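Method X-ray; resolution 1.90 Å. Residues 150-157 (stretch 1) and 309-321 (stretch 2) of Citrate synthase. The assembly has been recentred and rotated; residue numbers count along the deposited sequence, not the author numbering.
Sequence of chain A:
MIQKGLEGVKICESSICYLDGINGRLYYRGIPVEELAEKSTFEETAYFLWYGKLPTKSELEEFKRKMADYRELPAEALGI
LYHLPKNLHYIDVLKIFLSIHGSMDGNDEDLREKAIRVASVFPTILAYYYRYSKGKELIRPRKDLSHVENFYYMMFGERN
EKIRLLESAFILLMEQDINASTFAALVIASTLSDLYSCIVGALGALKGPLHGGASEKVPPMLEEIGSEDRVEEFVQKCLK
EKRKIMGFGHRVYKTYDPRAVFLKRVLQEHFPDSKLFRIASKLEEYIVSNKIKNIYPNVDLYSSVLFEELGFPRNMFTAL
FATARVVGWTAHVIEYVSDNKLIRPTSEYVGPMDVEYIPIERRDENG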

# COMPACT_ATOMS: atom_id res chain seq x y z
N ASN A 150 25.51 -13.62 -2.51
CA ASN A 150 25.64 -12.91 -1.25
C ASN A 150 24.46 -13.11 -0.31
O ASN A 150 24.63 -13.17 0.91
N PHE A 151 23.25 -13.18 -0.87
CA PHE A 151 22.08 -13.38 -0.04
C PHE A 151 22.21 -14.73 0.65
O PHE A 151 22.03 -14.84 1.87
N TYR A 152 22.55 -15.74 -0.12
CA TYR A 152 22.70 -17.08 0.42
C TYR A 152 23.79 -17.12 1.49
O TYR A 152 23.65 -17.79 2.51
N TYR A 153 24.87 -16.38 1.26
CA TYR A 153 25.97 -16.36 2.22
C TYR A 153 25.62 -15.62 3.52
O TYR A 153 26.02 -16.04 4.60
N MET A 154 24.89 -14.51 3.41
CA MET A 154 24.51 -13.75 4.60
C MET A 154 23.51 -14.56 5.42
O MET A 154 23.36 -14.35 6.62
N MET A 155 22.83 -15.48 4.75
CA MET A 155 21.84 -16.33 5.41
C MET A 155 22.46 -17.53 6.11
O MET A 155 22.24 -17.75 7.30
N PHE A 156 23.27 -18.28 5.37
CA PHE A 156 23.87 -19.50 5.88
C PHE A 156 25.38 -19.55 6.04
O PHE A 156 25.92 -20.57 6.46
N GLY A 157 26.07 -18.47 5.70
CA GLY A 157 27.52 -18.44 5.83
C GLY A 157 28.25 -19.46 4.98
O GLY A 157 29.36 -19.88 5.32
N GLU A 309 12.78 -26.71 -0.18
CA GLU A 309 13.89 -27.64 -0.39
C GLU A 309 15.25 -26.93 -0.32
O GLU A 309 16.28 -27.55 -0.04
N LEU A 310 15.26 -25.61 -0.61
CA LEU A 310 16.53 -24.87 -0.55
C LEU A 310 16.88 -24.46 0.88
O LEU A 310 17.91 -23.86 1.15
N GLY A 311 15.93 -24.72 1.82
CA GLY A 311 16.24 -24.48 3.24
C GLY A 311 15.74 -23.12 3.80
O GLY A 311 16.16 -22.73 4.89
N PHE A 312 14.87 -22.40 3.10
CA PHE A 312 14.37 -21.12 3.61
C PHE A 312 13.12 -21.29 4.47
O PHE A 312 12.31 -22.18 4.24
N PRO A 313 12.96 -20.42 5.49
CA PRO A 313 11.80 -20.47 6.39
C PRO A 313 10.54 -20.15 5.59
O PRO A 313 10.55 -19.26 4.74
N ARG A 314 9.45 -20.85 5.88
CA ARG A 314 8.19 -20.64 5.18
C ARG A 314 7.67 -19.20 5.27
O ARG A 314 7.05 -18.68 4.34
N ASN A 315 7.89 -18.55 6.42
CA ASN A 315 7.38 -17.18 6.56
C ASN A 315 8.27 -16.14 5.87
O ASN A 315 8.12 -14.93 6.04
N MET A 316 9.25 -16.65 5.08
CA MET A 316 10.06 -15.77 4.24
C MET A 316 9.76 -15.95 2.74
O MET A 316 10.25 -15.21 1.89
N PHE A 317 8.95 -16.99 2.42
CA PHE A 317 8.65 -17.28 1.01
C PHE A 317 8.10 -16.03 0.25
O PHE A 317 8.54 -15.72 -0.84
N THR A 318 7.14 -15.32 0.84
CA THR A 318 6.60 -14.15 0.17
C THR A 318 7.66 -13.06 0.05
O THR A 318 7.69 -12.31 -0.92
N ALA A 319 8.54 -12.97 1.05
CA ALA A 319 9.61 -11.97 1.02
C ALA A 319 10.63 -12.31 -0.07
O ALA A 319 11.26 -11.42 -0.63
N LEU A 320 10.79 -13.60 -0.35
CA LEU A 320 11.72 -14.03 -1.40
C LEU A 320 11.14 -13.61 -2.75
O LEU A 320 11.86 -13.21 -3.66
N PHE A 321 9.81 -13.72 -2.86
CA PHE A 321 9.09 -13.32 -4.06
C PHE A 321 9.35 -11.82 -4.24
O PHE A 321 9.71 -11.36 -5.32

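Phe312 lies at the centre of this contact. Its CA-to-CB bond runs sideways to the helix of stretch 1, but chi1 in m (-69°) with chi2 at -88° brings the end of the ring nearer, and all four residues of stretch 1 that make contact touch it. Phenylalanine suits this place because a broad, flat apolar ring can touch several neighbours at once, one of them, Phe156, over its face.

Phe151, chi1 t, points toward stretch 2 and sets its ring nearly parallel to that of Phe312, with the planes at 15°. The centroids are 5.6 Å apart and the rings are slid so that they barely overlap, with Phe151 CE2 3.5 Å from Phe312 CE1. Phe156, chi1 m, meets the same ring differently, turning its edge to the face of Phe312 with the planes at 61°, centroids 5.5 Å apart and Phe156 CE2 4.1 Å from Phe312 CZ. Such an arrangement places the slightly positive ring hydrogens against the electron-rich face.

Met155 also points toward stretch 2. With all three chi angles in m, its flexible thioether chain folds so that the terminal methyl fits among three neighbours: Met155 CE is 3.7 Å from Phe312 CD1, 3.9 Å from Met316 CE and 4.2 Å from Pro313 CD. Met316, extended through t and t before chi3 in m, reaches back with its sulfur at the edge of the Phe151 ring, Met316 SD lying 4.1 Å from Phe151 CZ. At the same ring's edge, Leu320 (m, t) brings in one methyl of its branched end, with Leu320 CD2 3.4 Å from Phe151 CE2.

Farther out, Tyr152 (chi1 t) starts sideways and carries its ring closer, Tyr152 CD1 being 4.3 Å from Phe312 CZ. The apolar ring suits this place by packing beside Phe312; Tyr152 OH lies 4.4 Å from Leu310 O, and no hydrogen bond joins the two stretches.

On stretch 2 the polar atoms at this edge are the backbone carbonyls of Leu310 and Gly311. Phe156 CZ approaches Gly311 O at 3.8 Å. Gly311 ends the preceding helix in a Schellman motif with positive phi, where a CB would jam against the carbonyl of Leu310; it would also point toward stretch 1, 4.2 Å from Phe156 CZ. Glycine suits the turn chiefly for its backbone angles. Outside the contact, Asn150 and Glu309 do not touch the other stretch; Asn150 OD1 and Glu309 OE2 are hydrogen-bonded elsewhere in the structure.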

# COMPACT_ATOMS: atom_id res chain seq x y z
CB ASN A 150 25.82 -11.42 -1.50
CG ASN A 150 25.94 -10.65 -0.21
OD1 ASN A 150 26.93 -10.78 0.52
ND2 ASN A 150 24.95 -9.81 0.07
CB PHE A 151 20.80 -13.35 -0.89
CG PHE A 151 19.56 -13.72 -0.12
CD1 PHE A 151 19.31 -13.16 1.13
CD2 PHE A 151 18.65 -14.63 -0.64
CE1 PHE A 151 18.16 -13.49 1.85
CE2 PHE A 151 17.49 -14.97 0.07
CZ PHE A 151 17.25 -14.40 1.32
CB TYR A 152 23.04 -18.05 -0.71
CG TYR A 152 22.83 -19.51 -0.35
CD1 TYR A 152 21.59 -20.12 -0.53
CD2 TYR A 152 23.88 -20.26 0.17
CE1 TYR A 152 21.41 -21.47 -0.20
CE2 TYR A 152 23.70 -21.60 0.51
CZ TYR A 152 22.47 -22.20 0.32
OH TYR A 152 22.31 -23.52 0.64
CB TYR A 153 27.23 -15.76 1.59
CG TYR A 153 28.48 -16.07 2.37
CD1 TYR A 153 29.18 -17.26 2.14
CD2 TYR A 153 28.94 -15.22 3.37
CE1 TYR A 153 30.30 -17.59 2.90
CE2 TYR A 153 30.06 -15.54 4.14
CZ TYR A 153 30.73 -16.73 3.90
OH TYR A 153 31.83 -17.08 4.66
CB MET A 154 23.88 -12.41 4.23
CG MET A 154 24.83 -11.41 3.57
SD MET A 154 24.04 -9.79 3.40
CE MET A 154 22.53 -10.22 2.50
CB MET A 155 20.83 -16.88 4.39
CG MET A 155 19.67 -15.97 4.04
SD MET A 155 18.44 -15.87 5.34
CE MET A 155 17.67 -17.53 5.23
CB PHE A 156 23.43 -20.67 5.00
CG PHE A 156 21.96 -20.66 4.68
CD1 PHE A 156 21.01 -20.84 5.68
CD2 PHE A 156 21.52 -20.48 3.37
CE1 PHE A 156 19.65 -20.83 5.39
CE2 PHE A 156 20.16 -20.48 3.06
CZ PHE A 156 19.22 -20.66 4.08
CB GLU A 309 13.73 -28.36 -1.74
CG GLU A 309 12.48 -29.26 -1.83
CD GLU A 309 12.45 -30.32 -0.74
OE1 GLU A 309 13.50 -30.78 -0.31
OE2 GLU A 309 11.35 -30.71 -0.35
CB LEU A 310 16.41 -23.61 -1.40
CG LEU A 310 16.41 -23.87 -2.90
CD1 LEU A 310 16.38 -22.54 -3.69
CD2 LEU A 310 17.65 -24.63 -3.37
CB PHE A 312 14.05 -20.17 2.45
CG PHE A 312 15.25 -19.70 1.70
CD1 PHE A 312 15.93 -18.56 2.12
CD2 PHE A 312 15.73 -20.40 0.60
CE1 PHE A 312 17.08 -18.12 1.45
CE2 PHE A 312 16.88 -19.97 -0.07
CZ PHE A 312 17.55 -18.83 0.35
CB PRO A 313 12.10 -19.38 7.42
CG PRO A 313 13.39 -18.68 7.14
CD PRO A 313 13.89 -19.35 5.89
CB ARG A 314 7.15 -21.62 5.74
CG ARG A 314 7.54 -23.07 5.42
CD ARG A 314 6.47 -24.08 5.83
NE ARG A 314 6.86 -25.42 5.37
CZ ARG A 314 6.03 -26.45 5.61
NH1 ARG A 314 4.88 -26.25 6.24
NH2 ARG A 314 6.35 -27.67 5.17
CB ASN A 315 7.14 -16.86 8.04
CG ASN A 315 8.44 -16.67 8.77
OD1 ASN A 315 9.46 -17.27 8.45
ND2 ASN A 315 8.39 -15.83 9.82
CB MET A 316 11.55 -16.04 4.51
CG MET A 316 12.47 -14.99 3.87
SD MET A 316 14.19 -15.50 3.81
CE MET A 316 14.60 -15.22 5.54
CB PHE A 317 7.60 -18.40 0.94
CG PHE A 317 8.17 -19.76 1.25
CD1 PHE A 317 9.46 -19.90 1.77
CD2 PHE A 317 7.38 -20.89 1.06
CE1 PHE A 317 9.94 -21.17 2.09
CE2 PHE A 317 7.87 -22.15 1.39
CZ PHE A 317 9.15 -22.29 1.91
CB THR A 318 5.36 -13.58 0.92
OG1 THR A 318 4.36 -14.60 1.04
CG2 THR A 318 4.76 -12.42 0.14
CB ALA A 319 10.29 -11.89 2.39
CB LEU A 320 11.91 -15.55 -1.36
CG LEU A 320 12.71 -16.06 -0.16
CD1 LEU A 320 12.64 -17.59 -0.13
CD2 LEU A 320 14.16 -15.59 -0.25
CB PHE A 321 7.59 -13.59 -3.85
CG PHE A 321 6.76 -13.50 -5.11
CD1 PHE A 321 7.14 -12.71 -6.18
CD2 PHE A 321 5.54 -14.19 -5.18
CE1 PHE A 321 6.33 -12.59 -7.32
CE2 PHE A 321 4.73 -14.09 -6.31
CZ PHE A 321 5.12 -13.29 -7.38